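Protein argonaute 5 (Arabidopsis thaliana, PDB 4G0O) probably binds small RNAs in gene silencing, its MID domain recognising and sorting them by their 5' nucleotide. Local coordinates at residues Asp2-Asn7 with Val40-Glu45; Ser18-Ile23 with Leu83-Gly88; Pro50-Ile55 with Lys71-Leu76; Val104-Gln109 with Leu126-Lys131; Lys33-Met38 with Gln119-Val124. All coordinates share one frame; numbering follows the deposited sequence.

Interaction 1 of 5, residues Asp2-Asn7 with Val40-Glu45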
# COMPACT_ATOMS: atom_id res chain seq x y z
N ASP A 2 21.94 0.88 -4.97
CA ASP A 2 22.61 1.78 -4.03
C ASP A 2 21.65 2.56 -3.13
O ASP A 2 22.08 3.25 -2.20
CB ASP A 2 23.49 2.74 -4.81
CG ASP A 2 24.44 2.03 -5.75
OD1 ASP A 2 24.76 0.84 -5.48
OD2 ASP A 2 24.86 2.65 -6.75
N LYS A 3 20.35 2.45 -3.40
CA LYS A 3 19.36 3.09 -2.56
C LYS A 3 19.04 2.19 -1.37
O LYS A 3 18.64 1.04 -1.53
CB LYS A 3 18.10 3.37 -3.36
CG LYS A 3 18.29 4.38 -4.48
CD LYS A 3 16.95 4.65 -5.15
CE LYS A 3 17.12 5.00 -6.61
NZ LYS A 3 15.80 4.99 -7.31
N LYS A 4 19.23 2.72 -0.16
CA LYS A 4 19.07 1.91 1.05
C LYS A 4 18.18 2.62 2.08
O LYS A 4 17.95 3.83 2.00
CB LYS A 4 20.44 1.61 1.66
CG LYS A 4 21.42 0.89 0.73
CD LYS A 4 21.05 -0.58 0.56
CE LYS A 4 22.20 -1.37 -0.05
NZ LYS A 4 22.57 -0.82 -1.38
N MET A 5 17.67 1.86 3.04
CA MET A 5 17.01 2.44 4.19
C MET A 5 18.05 2.65 5.29
O MET A 5 18.66 1.70 5.76
CB MET A 5 15.89 1.52 4.68
CG MET A 5 14.78 1.31 3.65
SD MET A 5 13.49 0.19 4.20
CE MET A 5 12.43 0.05 2.75
N VAL A 6 18.29 3.90 5.68
CA VAL A 6 19.17 4.17 6.81
C VAL A 6 18.49 3.60 8.03
O VAL A 6 19.10 2.91 8.85
CB VAL A 6 19.35 5.67 7.04
CG1 VAL A 6 20.29 5.91 8.21
CG2 VAL A 6 19.86 6.35 5.78
N ASN A 7 17.20 3.88 8.13
CA ASN A 7 16.40 3.47 9.26
C ASN A 7 15.03 2.96 8.79
O ASN A 7 14.25 3.71 8.20
CB ASN A 7 16.29 4.66 10.22
CG ASN A 7 15.11 4.55 11.15
OD1 ASN A 7 14.21 5.40 11.13
ND2 ASN A 7 15.11 3.51 11.99
N VAL A 40 10.87 -5.68 4.32
CA VAL A 40 11.57 -6.23 5.48
C VAL A 40 13.04 -6.55 5.19
O VAL A 40 13.92 -6.22 5.99
CB VAL A 40 10.84 -7.44 6.07
CG1 VAL A 40 11.79 -8.30 6.91
CG2 VAL A 40 9.65 -6.95 6.92
N SER A 41 13.32 -7.14 4.03
CA SER A 41 14.71 -7.41 3.66
C SER A 41 15.55 -6.13 3.63
O SER A 41 16.76 -6.18 3.84
CB SER A 41 14.80 -8.10 2.29
OG SER A 41 14.21 -7.28 1.29
N LYS A 42 14.90 -4.99 3.37
CA LYS A 42 15.64 -3.73 3.25
C LYS A 42 15.79 -2.98 4.57
O LYS A 42 16.54 -2.01 4.65
CB LYS A 42 15.04 -2.83 2.16
CG LYS A 42 15.12 -3.43 0.76
CD LYS A 42 14.81 -2.41 -0.33
CE LYS A 42 16.08 -1.98 -1.07
NZ LYS A 42 16.91 -1.02 -0.30
N GLY A 43 15.08 -3.43 5.61
CA GLY A 43 15.31 -2.89 6.95
C GLY A 43 14.07 -2.55 7.75
O GLY A 43 14.18 -2.21 8.94
N MET A 44 12.89 -2.63 7.14
CA MET A 44 11.65 -2.33 7.85
C MET A 44 11.23 -3.51 8.70
O MET A 44 11.76 -4.62 8.54
CB MET A 44 10.51 -1.99 6.89
CG MET A 44 10.74 -0.71 6.11
SD MET A 44 9.26 -0.25 5.21
CE MET A 44 8.30 0.52 6.54
N GLU A 45 10.30 -3.26 9.62
CA GLU A 45 9.64 -4.33 10.35
C GLU A 45 8.13 -4.22 10.13
O GLU A 45 7.55 -3.14 10.23
CB GLU A 45 9.96 -4.26 11.84
CG GLU A 45 9.72 -5.58 12.54
CD GLU A 45 9.73 -5.47 14.06
OE1 GLU A 45 10.47 -4.61 14.60
OE2 GLU A 45 8.98 -6.26 14.69
O HOH W 1 18.73 -1.38 5.65
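The flat carbonyl group of Lys3 receives the ammonium of Lys42 close to its plane. Lys42 NZ donates to Lys3 O at 3.0 Å, tilted 19° from that plane. The C=O...N angle is 142°. A bend at chi3 (106°) and another at chi4 carry CE and NZ of Lys42 round to this oxygen. The carbonyl of Lys42 itself is flanked by Met5, whose CB lies 3.6 Å from Lys42 O. Met5 is extended beyond CG and crosses both Lys42 and Met44 at about a right angle. Its sulfur, Met5 SD, rests 3.5 Å from Met44 CG. Its methyl, Met5 CE, is 3.9 Å from Lys42 CB. A water donates to Met5 O at 3.1 Å and also lies near Lys42 O. Asn129 of helix 118-131 touches both Met5 and Met44. Strand 3-5, which pairs antiparallel with strand 135-138, is thus set against the end of helix 27-42. Gly43, with positive phi and its N bonded to Val40 O, closes that helix in a Schellman motif.

Interaction 2 of 5, residues Ser18-Ile23 with Leu83-Gly88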
# COMPACT_ATOMS: atom_id res chain seq x y z
N SER A 18 -8.38 -3.03 -2.84
CA SER A 18 -8.30 -3.12 -4.28
C SER A 18 -9.55 -2.59 -4.97
O SER A 18 -10.66 -3.04 -4.69
CB SER A 18 -8.06 -4.57 -4.71
OG SER A 18 -8.23 -4.69 -6.10
N PHE A 19 -9.35 -1.63 -5.86
CA PHE A 19 -10.42 -1.14 -6.71
C PHE A 19 -10.29 -1.70 -8.12
O PHE A 19 -10.91 -1.21 -9.06
CB PHE A 19 -10.43 0.38 -6.73
CG PHE A 19 -10.53 1.01 -5.36
CD1 PHE A 19 -9.43 1.66 -4.80
CD2 PHE A 19 -11.70 0.93 -4.64
CE1 PHE A 19 -9.53 2.23 -3.54
CE2 PHE A 19 -11.80 1.49 -3.37
CZ PHE A 19 -10.71 2.15 -2.83
N SER A 20 -9.45 -2.72 -8.29
CA SER A 20 -9.27 -3.32 -9.60
C SER A 20 -10.21 -4.49 -9.79
O SER A 20 -10.39 -5.31 -8.89
CB SER A 20 -7.85 -3.81 -9.80
OG SER A 20 -7.77 -4.58 -10.99
N THR A 21 -10.80 -4.57 -10.97
CA THR A 21 -11.72 -5.64 -11.30
C THR A 21 -11.01 -6.75 -12.08
O THR A 21 -11.39 -7.94 -12.05
CB THR A 21 -12.86 -5.08 -12.15
OG1 THR A 21 -13.60 -4.13 -11.38
CG2 THR A 21 -13.77 -6.19 -12.60
N ARG A 22 -9.94 -6.35 -12.75
CA ARG A 22 -9.31 -7.21 -13.74
C ARG A 22 -8.49 -8.33 -13.12
O ARG A 22 -8.44 -9.44 -13.65
CB ARG A 22 -8.42 -6.36 -14.64
CG ARG A 22 -8.63 -6.65 -16.09
CD ARG A 22 -9.82 -5.88 -16.64
NE ARG A 22 -9.39 -4.63 -17.25
CZ ARG A 22 -8.77 -4.54 -18.43
NH1 ARG A 22 -8.51 -5.65 -19.13
NH2 ARG A 22 -8.40 -3.36 -18.90
N ILE A 23 -7.85 -8.05 -12.00
CA ILE A 23 -6.82 -8.95 -11.48
C ILE A 23 -7.35 -10.19 -10.82
O ILE A 23 -8.48 -10.22 -10.32
CB ILE A 23 -5.86 -8.23 -10.52
CG1 ILE A 23 -6.63 -7.65 -9.33
CG2 ILE A 23 -5.12 -7.14 -11.26
CD1 ILE A 23 -5.77 -6.75 -8.43
N LEU A 83 -5.13 0.53 -7.32
CA LEU A 83 -5.92 1.49 -8.09
C LEU A 83 -6.88 0.84 -9.08
O LEU A 83 -6.65 -0.28 -9.54
CB LEU A 83 -4.99 2.43 -8.88
CG LEU A 83 -4.06 3.32 -8.06
CD1 LEU A 83 -2.95 3.90 -8.93
CD2 LEU A 83 -4.90 4.41 -7.38
N PRO A 84 -7.95 1.56 -9.44
CA PRO A 84 -8.87 1.06 -10.47
C PRO A 84 -8.13 0.72 -11.76
O PRO A 84 -6.99 1.17 -11.95
CB PRO A 84 -9.80 2.25 -10.69
CG PRO A 84 -9.82 2.92 -9.39
CD PRO A 84 -8.41 2.83 -8.87
N ASP A 85 -8.75 -0.08 -12.62
CA ASP A 85 -8.11 -0.44 -13.88
C ASP A 85 -7.98 0.76 -14.81
O ASP A 85 -7.01 0.88 -15.53
CB ASP A 85 -8.85 -1.58 -14.57
CG ASP A 85 -8.91 -2.84 -13.70
OD1 ASP A 85 -10.01 -3.40 -13.55
OD2 ASP A 85 -7.85 -3.25 -13.17
N VAL A 86 -8.97 1.65 -14.79
CA VAL A 86 -8.92 2.84 -15.63
C VAL A 86 -8.35 3.99 -14.81
O VAL A 86 -8.74 4.19 -13.65
CB VAL A 86 -10.32 3.22 -16.16
CG1 VAL A 86 -10.21 4.34 -17.20
CG2 VAL A 86 -11.02 2.00 -16.76
N THR A 87 -7.39 4.73 -15.38
CA THR A 87 -6.78 5.80 -14.60
C THR A 87 -7.72 7.00 -14.52
O THR A 87 -8.67 7.08 -15.29
CB THR A 87 -5.36 6.19 -15.11
OG1 THR A 87 -5.39 7.47 -15.73
CG2 THR A 87 -4.80 5.13 -16.07
N GLY A 88 -7.48 7.89 -13.56
CA GLY A 88 -8.31 9.07 -13.39
C GLY A 88 -8.88 9.23 -11.99
O GLY A 88 -9.45 10.28 -11.66
O HOH W 2 -11.31 -0.93 -11.97
O HOH W 3 -13.02 -2.40 -13.52
O HOH W 4 -11.76 -3.11 -15.87
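Asp85 spreads its carboxylate over three consecutive residues, Ser20 to Arg22. Ser20 OG donates to Asp85 OD2 at 2.6 Å, on the syn side and 22° out of the carboxylate plane. Thr21 N donates to Asp85 OD1 at 2.9 Å, also on the syn side but 32° out of plane. A weak bond from Arg22 N reaches the same OD1 at 3.1 Å. Arg22 adds a long salt bridge, with Arg22 NE 3.9 Å from Asp85 OD1, and its guanidinium is turned 81° from the carboxylate. Waters also donate to OD1, one of them linking it to Thr21 OG1. An alanine at Asp85 would probably leave Ser20 OG and Thr21 N without their acceptor and set the 18-23 loop freer to move. Both loops follow neighbouring parallel strands, 7-18 and 78-82, of a Rossmann-like sheet. By family resemblance, 83-88 probably belongs to the nucleotide specificity loop of Argonaute MID domains. In the next shell, Pro84 lies against Phe19. Pro84 CA makes a CH...O contact with Phe19 O at 3.4 Å, and Pro84 CG is 3.7 Å from Phe19 CB. Ser18 OG accepts from Ser20 N at 3.2 Å, an ST turn that ties down the approach to Ser20. Further out, Ile93 of helix 90-101 touches both Phe19 and Pro84.

Interaction 3 of 5, residues Pro50-Ile55 with Lys71-Leu76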
# COMPACT_ATOMS: atom_id res chain seq x y z
N PRO A 50 -2.62 -8.20 8.53
CA PRO A 50 -3.16 -6.86 8.36
C PRO A 50 -4.09 -6.56 9.54
O PRO A 50 -4.57 -7.49 10.18
CB PRO A 50 -3.94 -6.98 7.05
CG PRO A 50 -4.43 -8.37 7.05
CD PRO A 50 -3.32 -9.19 7.69
N ALA A 51 -4.32 -5.28 9.83
CA ALA A 51 -5.11 -4.92 11.00
C ALA A 51 -6.61 -5.20 10.80
O ALA A 51 -7.36 -5.37 11.76
CB ALA A 51 -4.88 -3.47 11.34
N ILE A 52 -7.05 -5.23 9.55
CA ILE A 52 -8.39 -5.70 9.19
C ILE A 52 -8.22 -6.49 7.89
O ILE A 52 -7.23 -6.29 7.19
CB ILE A 52 -9.40 -4.54 8.99
CG1 ILE A 52 -8.90 -3.57 7.92
CG2 ILE A 52 -9.70 -3.83 10.31
CD1 ILE A 52 -9.95 -2.58 7.45
N PRO A 53 -9.17 -7.39 7.57
CA PRO A 53 -9.05 -8.21 6.36
C PRO A 53 -8.94 -7.36 5.09
O PRO A 53 -9.47 -6.26 5.07
CB PRO A 53 -10.37 -8.99 6.34
CG PRO A 53 -10.80 -9.04 7.77
CD PRO A 53 -10.38 -7.72 8.34
N PHE A 54 -8.30 -7.88 4.05
CA PHE A 54 -8.22 -7.14 2.79
C PHE A 54 -9.62 -6.92 2.24
O PHE A 54 -10.53 -7.72 2.48
CB PHE A 54 -7.38 -7.89 1.75
CG PHE A 54 -5.91 -7.86 2.02
CD1 PHE A 54 -5.01 -8.32 1.06
CD2 PHE A 54 -5.41 -7.37 3.23
CE1 PHE A 54 -3.64 -8.30 1.31
CE2 PHE A 54 -4.04 -7.35 3.47
CZ PHE A 54 -3.16 -7.81 2.51
N ILE A 55 -9.79 -5.83 1.50
CA ILE A 55 -11.07 -5.50 0.92
C ILE A 55 -10.93 -5.37 -0.59
O ILE A 55 -9.96 -4.81 -1.10
CB ILE A 55 -11.64 -4.18 1.52
CG1 ILE A 55 -10.50 -3.29 2.04
CG2 ILE A 55 -12.57 -4.47 2.68
CD1 ILE A 55 -10.07 -3.56 3.52
N LYS A 71 -12.71 3.98 9.65
CA LYS A 71 -13.46 3.94 10.92
C LYS A 71 -13.25 2.63 11.66
O LYS A 71 -13.30 2.58 12.89
CB LYS A 71 -14.96 4.20 10.72
CG LYS A 71 -15.25 5.60 10.21
CD LYS A 71 -16.73 5.96 10.26
CE LYS A 71 -16.91 7.42 9.89
NZ LYS A 71 -18.30 7.91 10.14
N ARG A 72 -12.98 1.57 10.89
CA ARG A 72 -12.77 0.24 11.46
C ARG A 72 -11.33 0.06 11.84
O ARG A 72 -10.98 -0.91 12.51
CB ARG A 72 -13.18 -0.85 10.47
CG ARG A 72 -14.65 -0.77 10.06
CD ARG A 72 -15.16 -2.08 9.48
NE ARG A 72 -14.84 -2.26 8.07
CZ ARG A 72 -13.85 -3.03 7.63
NH1 ARG A 72 -13.62 -3.15 6.33
NH2 ARG A 72 -13.09 -3.69 8.49
N ALA A 73 -10.48 0.98 11.39
CA ALA A 73 -9.06 0.92 11.73
C ALA A 73 -8.49 2.31 11.93
O ALA A 73 -7.65 2.76 11.17
CB ALA A 73 -8.29 0.18 10.66
N PRO A 74 -8.94 3.00 12.99
CA PRO A 74 -8.49 4.36 13.28
C PRO A 74 -6.98 4.46 13.46
O PRO A 74 -6.43 5.56 13.34
CB PRO A 74 -9.17 4.67 14.62
CG PRO A 74 -9.49 3.33 15.22
CD PRO A 74 -9.78 2.44 14.07
N GLY A 75 -6.33 3.34 13.75
CA GLY A 75 -4.90 3.36 14.01
C GLY A 75 -4.01 2.99 12.84
O GLY A 75 -2.78 2.95 12.99
N LEU A 76 -4.62 2.71 11.68
CA LEU A 76 -3.90 2.30 10.47
C LEU A 76 -2.66 3.15 10.25
O LEU A 76 -2.74 4.37 10.23
CB LEU A 76 -4.80 2.47 9.23
CG LEU A 76 -5.30 1.26 8.43
CD1 LEU A 76 -5.24 1.53 6.93
CD2 LEU A 76 -4.57 -0.04 8.76
O HOH W 5 -11.91 -5.00 6.25
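Ile52 meets the guanidinium of Arg72, the two side chains crossing at about a right angle. The tip methyl Ile52 CD1 lies 3.5 Å from Arg72 NH2, oblique to the guanidinium. Ile52 CG1 sits between the backbone N and the carbonyl carbon (chi1 57°), the crowded position. Ile55 CG2 meets the guanidinium edge, near its plane, 4.0 Å from Arg72 NH1. Two apolar pairs complete the contact. Ile52 CG2, beside the backbone N, also reaches Arg72 and lies 4.3 Å from Ala73 CB. The second pair, equally loose, is Ala51 CB with Leu76 CD2 at 4.3 Å.

The polar contact is indirect. A water lies in the guanidinium plane at its edge and donates to Pro53 O at 3.0 Å. It also sits very close to Arg72 NH1, so its exact position is doubtful. The charge of Arg72 has its main partner elsewhere: NE forms a salt bridge with Asp68. Within the second segment, Leu76 N donates to Ala73 O at 3.1 Å, closing a type I beta turn.

This surface contact joins the end of helix 62-72, and the turn after it, to the loop leading into strand 55-56. Ile69 of that helix touches Ile52, Ile55 and Leu76. Backbone bonds tie Ala51 and Ile55 to strand 7-18.

Interaction 4 of 5, residues Val104-Gln109 with Leu126-Lys131. With SO4 (sulfate ion), chain C.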
# COMPACT_ATOMS: atom_id res chain seq x y z
N VAL A 104 -2.14 7.35 5.78
CA VAL A 104 -0.95 7.20 4.97
C VAL A 104 -1.22 6.09 3.98
O VAL A 104 -1.47 4.95 4.36
CB VAL A 104 0.28 6.87 5.84
CG1 VAL A 104 1.43 6.41 4.96
CG2 VAL A 104 0.69 8.10 6.69
N SER A 105 -1.18 6.42 2.69
CA SER A 105 -1.45 5.43 1.67
C SER A 105 -0.31 5.25 0.67
O SER A 105 0.45 6.18 0.40
CB SER A 105 -2.76 5.76 0.94
OG SER A 105 -2.63 6.98 0.23
N GLN A 106 -0.22 4.06 0.11
CA GLN A 106 0.65 3.81 -1.04
C GLN A 106 -0.19 3.25 -2.19
O GLN A 106 -0.79 2.17 -2.08
CB GLN A 106 1.75 2.82 -0.68
CG GLN A 106 2.64 2.45 -1.86
CD GLN A 106 3.37 3.65 -2.43
OE1 GLN A 106 3.96 4.43 -1.69
NE2 GLN A 106 3.33 3.81 -3.74
N CYS A 107 -0.25 4.01 -3.28
CA CYS A 107 -1.07 3.64 -4.42
C CYS A 107 -0.24 2.92 -5.51
O CYS A 107 0.87 3.35 -5.86
CB CYS A 107 -1.79 4.86 -4.98
SG CYS A 107 -2.96 5.65 -3.84
N CYS A 108 -0.81 1.83 -6.02
CA CYS A 108 -0.14 0.93 -6.96
C CYS A 108 -1.02 0.56 -8.13
O CYS A 108 -2.13 0.09 -7.94
CB CYS A 108 0.25 -0.36 -6.23
SG CYS A 108 1.47 -0.13 -4.93
N GLN A 109 -0.51 0.74 -9.34
CA GLN A 109 -1.26 0.40 -10.54
C GLN A 109 -1.43 -1.12 -10.73
O GLN A 109 -0.45 -1.87 -10.72
CB GLN A 109 -0.60 0.99 -11.77
CG GLN A 109 -0.71 2.49 -11.86
CD GLN A 109 0.15 3.04 -12.96
OE1 GLN A 109 1.34 2.73 -13.04
NE2 GLN A 109 -0.45 3.83 -13.84
N LEU A 126 10.83 1.44 -0.67
CA LEU A 126 11.54 2.62 -0.19
C LEU A 126 10.58 3.80 -0.04
O LEU A 126 10.70 4.59 0.90
CB LEU A 126 12.67 2.99 -1.14
CG LEU A 126 13.87 2.04 -1.18
CD1 LEU A 126 14.65 2.22 -2.48
CD2 LEU A 126 14.76 2.29 0.04
N LYS A 127 9.63 3.90 -0.97
CA LYS A 127 8.57 4.90 -0.88
C LYS A 127 7.76 4.69 0.38
O LYS A 127 7.46 5.63 1.10
CB LYS A 127 7.65 4.85 -2.11
CG LYS A 127 8.34 5.16 -3.44
CD LYS A 127 7.42 4.78 -4.60
CE LYS A 127 7.99 5.17 -5.96
NZ LYS A 127 7.07 4.77 -7.07
N ILE A 128 7.41 3.44 0.67
CA ILE A 128 6.68 3.11 1.89
C ILE A 128 7.47 3.42 3.16
O ILE A 128 6.89 3.87 4.14
CB ILE A 128 6.21 1.63 1.88
CG1 ILE A 128 4.97 1.46 0.99
CG2 ILE A 128 5.88 1.14 3.28
CD1 ILE A 128 4.69 0.02 0.64
N ASN A 129 8.78 3.20 3.16
CA ASN A 129 9.61 3.49 4.34
C ASN A 129 9.58 4.96 4.75
O ASN A 129 9.42 5.27 5.92
CB ASN A 129 11.06 3.05 4.14
CG ASN A 129 11.90 3.19 5.41
OD1 ASN A 129 11.47 2.80 6.49
ND2 ASN A 129 13.09 3.76 5.29
N VAL A 130 9.73 5.86 3.79
CA VAL A 130 9.64 7.28 4.11
C VAL A 130 8.23 7.73 4.55
O VAL A 130 8.10 8.49 5.50
CB VAL A 130 10.15 8.14 2.97
CG1 VAL A 130 9.93 7.44 1.69
CG2 VAL A 130 9.46 9.51 2.97
N LYS A 131 7.19 7.24 3.87
CA LYS A 131 5.81 7.57 4.22
C LYS A 131 5.44 7.15 5.64
O LYS A 131 4.54 7.73 6.25
CB LYS A 131 4.82 6.91 3.25
CG LYS A 131 4.73 7.61 1.92
CD LYS A 131 3.81 6.89 0.96
CE LYS A 131 3.92 7.51 -0.41
NZ LYS A 131 2.61 7.55 -1.06
S SO4 C . 2.83 7.40 -4.50
O1 SO4 C . 2.92 6.71 -5.79
O2 SO4 C . 1.41 7.35 -4.04
O3 SO4 C . 3.75 6.79 -3.53
O4 SO4 C . 3.26 8.80 -4.66
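Gln106 and Lys131 cross at about a right angle, one coming from the strand and the other from the helix. Gln106 CG stands anti to the backbone N (chi1 176°), and the chain then bends at chi2. The amide oxygen comes beside the lysine, with Gln106 OE1 3.3 Å from Lys131 CE. Lys131 NZ donates to Ser105 O at 2.9 Å, in the carbonyl plane and with a C=O...N angle of 156°. The same ammonium donates to sulfate O3 at 2.8 Å, and weakly to sulfate O2. A bond from Gln106 NE2 to sulfate O3 at 3.0 Å is weak and doubtful, since Gln106 OE1 lies as close to the same oxygen. Gln106 and Ile128 cross obliquely, and Gln106 CG touches Ile128 CG1 at 3.8 Å. Just before the strand, Val104 CG1 packs on Lys131, 3.8 Å from Lys131 CB. Lys127 adds its CB, 3.7 Å from Gln106 OE1. Strand 105-108 and helix 126-131 run nearly antiparallel, at 160°. Lys94 of helix 90-101 binds Ser105 OG and brings a second positive charge near Lys131 NZ, which is likely to favour an anion here. The sulfate probably came from the crystallisation liquor. Its position between Gln106 and Lys131 is consistent with the pocket that holds the 5' phosphate of the guide RNA in Argonaute MID domains.

Interaction 5 of 5, residues Lys33-Met38 with Gln119-Val124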
# COMPACT_ATOMS: atom_id res chain seq x y z
N LYS A 33 2.26 -9.89 0.05
CA LYS A 33 3.13 -10.82 0.76
C LYS A 33 4.58 -10.60 0.34
O LYS A 33 5.47 -10.54 1.19
CB LYS A 33 2.71 -12.28 0.53
CG LYS A 33 3.65 -13.29 1.18
CD LYS A 33 3.06 -14.70 1.21
CE LYS A 33 2.15 -14.93 2.43
NZ LYS A 33 0.80 -14.30 2.29
N GLN A 34 4.81 -10.46 -0.96
CA GLN A 34 6.14 -10.20 -1.48
C GLN A 34 6.64 -8.79 -1.17
O GLN A 34 7.81 -8.60 -0.83
CB GLN A 34 6.21 -10.48 -2.99
CG GLN A 34 6.24 -11.97 -3.35
CD GLN A 34 6.19 -12.22 -4.86
OE1 GLN A 34 6.74 -11.46 -5.66
NE2 GLN A 34 5.52 -13.30 -5.24
N LEU A 35 5.76 -7.79 -1.28
CA LEU A 35 6.13 -6.39 -1.06
C LEU A 35 6.66 -6.22 0.36
O LEU A 35 7.73 -5.65 0.56
CB LEU A 35 4.93 -5.47 -1.28
CG LEU A 35 5.16 -4.12 -1.96
CD1 LEU A 35 4.04 -3.20 -1.61
CD2 LEU A 35 6.52 -3.47 -1.62
N ILE A 36 5.93 -6.76 1.33
CA ILE A 36 6.35 -6.73 2.72
C ILE A 36 7.68 -7.45 2.96
O ILE A 36 8.51 -6.97 3.73
CB ILE A 36 5.24 -7.27 3.63
CG1 ILE A 36 4.22 -6.16 3.88
CG2 ILE A 36 5.80 -7.75 4.97
CD1 ILE A 36 2.90 -6.67 4.38
N GLY A 37 7.88 -8.58 2.28
CA GLY A 37 9.14 -9.29 2.33
C GLY A 37 10.28 -8.43 1.80
O GLY A 37 11.39 -8.47 2.32
N MET A 38 9.99 -7.65 0.77
CA MET A 38 10.94 -6.70 0.21
C MET A 38 11.17 -5.50 1.15
O MET A 38 12.31 -5.08 1.36
CB MET A 38 10.47 -6.24 -1.18
CG MET A 38 11.35 -5.21 -1.86
SD MET A 38 13.09 -5.71 -2.08
CE MET A 38 12.96 -6.95 -3.39
N GLN A 119 12.05 -5.19 -8.86
CA GLN A 119 12.61 -3.85 -8.84
C GLN A 119 11.52 -2.79 -8.62
O GLN A 119 11.77 -1.71 -8.08
CB GLN A 119 13.39 -3.55 -10.13
CG GLN A 119 13.95 -2.13 -10.21
CD GLN A 119 15.03 -1.83 -9.15
OE1 GLN A 119 14.73 -1.69 -7.95
NE2 GLN A 119 16.27 -1.71 -9.59
N TYR A 120 10.30 -3.12 -9.05
CA TYR A 120 9.17 -2.24 -8.80
C TYR A 120 8.87 -2.23 -7.31
O TYR A 120 8.68 -1.17 -6.70
CB TYR A 120 7.95 -2.71 -9.60
CG TYR A 120 6.63 -2.06 -9.21
CD1 TYR A 120 6.34 -0.76 -9.59
CD2 TYR A 120 5.66 -2.77 -8.51
CE1 TYR A 120 5.11 -0.17 -9.26
CE2 TYR A 120 4.44 -2.19 -8.17
CZ TYR A 120 4.17 -0.88 -8.55
OH TYR A 120 2.96 -0.30 -8.22
N MET A 121 8.87 -3.41 -6.71
CA MET A 121 8.64 -3.55 -5.29
C MET A 121 9.78 -3.00 -4.43
O MET A 121 9.57 -2.56 -3.30
CB MET A 121 8.33 -5.01 -4.96
CG MET A 121 7.05 -5.50 -5.65
SD MET A 121 6.87 -7.28 -5.52
CE MET A 121 5.51 -7.39 -4.41
N GLU A 122 11.00 -3.03 -4.98
CA GLU A 122 12.10 -2.34 -4.31
C GLU A 122 11.78 -0.84 -4.21
O GLU A 122 11.82 -0.27 -3.13
CB GLU A 122 13.42 -2.57 -5.06
CG GLU A 122 14.62 -1.91 -4.40
CD GLU A 122 15.96 -2.46 -4.88
OE1 GLU A 122 15.99 -3.56 -5.49
OE2 GLU A 122 16.98 -1.78 -4.63
N ASN A 123 11.43 -0.24 -5.35
CA ASN A 123 11.00 1.16 -5.41
C ASN A 123 9.84 1.52 -4.47
O ASN A 123 9.91 2.49 -3.72
CB ASN A 123 10.61 1.54 -6.84
CG ASN A 123 11.80 1.67 -7.75
OD1 ASN A 123 12.54 2.65 -7.67
ND2 ASN A 123 11.99 0.69 -8.62
N VAL A 124 8.78 0.73 -4.53
CA VAL A 124 7.63 0.91 -3.64
C VAL A 124 8.03 0.78 -2.17
O VAL A 124 7.62 1.60 -1.34
CB VAL A 124 6.51 -0.09 -3.98
CG1 VAL A 124 5.39 -0.06 -2.92
CG2 VAL A 124 5.98 0.21 -5.37
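Met38 N donates to Gln34 O at 2.9 Å, a backbone bond that fixes one turn of helix 27-42 where it meets Met121 of helix 118-131. This is helix-helix packing within a Rossmann-like domain. The two helical segments approach to 9.0 Å between axes and cross at -62°. No hydrogen bond passes between them. Met121 lays its terminal methyl against the backbone of the other helix. Met121 CE lies 3.5 Å from Gln34 CB and only 3.2 Å from Leu35 N, a tight fit. CG of Met121 is anti to the carbonyl carbon (chi1 -63°), and the bend at chi3 sets the methyl there. Leu35 also meets Val124, the two side chains crossing at about a right angle. Leu35 CD1 and Leu35 CD2 both lie on Val124 CG1, at 3.7 and 3.8 Å. An alanine at Leu35 would probably leave Val124 CG1 without either methyl and open a gap there. Ile128, one turn on in helix 118-131, also touches Leu35. Val124 in turn touches Gln106, so helix 118-131 also packs on strand 105-108. Phe31 and Leu116 touch Met121 as well. Met38 lies over the backbone of Met121 and Glu122: Met38 CG sits 3.5 Å from Met121 O, and Met38 SD lies 4.2 Å from Glu122 CA.

In the fold
Interactions 4 and 5 share helix 118-131, and interactions 1 and 5 share helix 27-42. Interaction 1 touches interaction 4 through Asn129 and interaction 5 through Glu122. The centres of 4 and 5 are 11 Å apart, as are those of 1 and 5. Interaction 2 lies across the chain's centre from interaction 1, about 29 Å between centres. It joins interaction 4 through the backbone bond of Leu83 to Cys108, and interaction 3 through Ser18 and Ile55. Along the chain, interaction 3 is nested inside the loops closed by interactions 2 and 5. The loop after strand 78-82 and the probable phosphate site on strand 105-108 thus belong to adjacent strands of the parallel sheet.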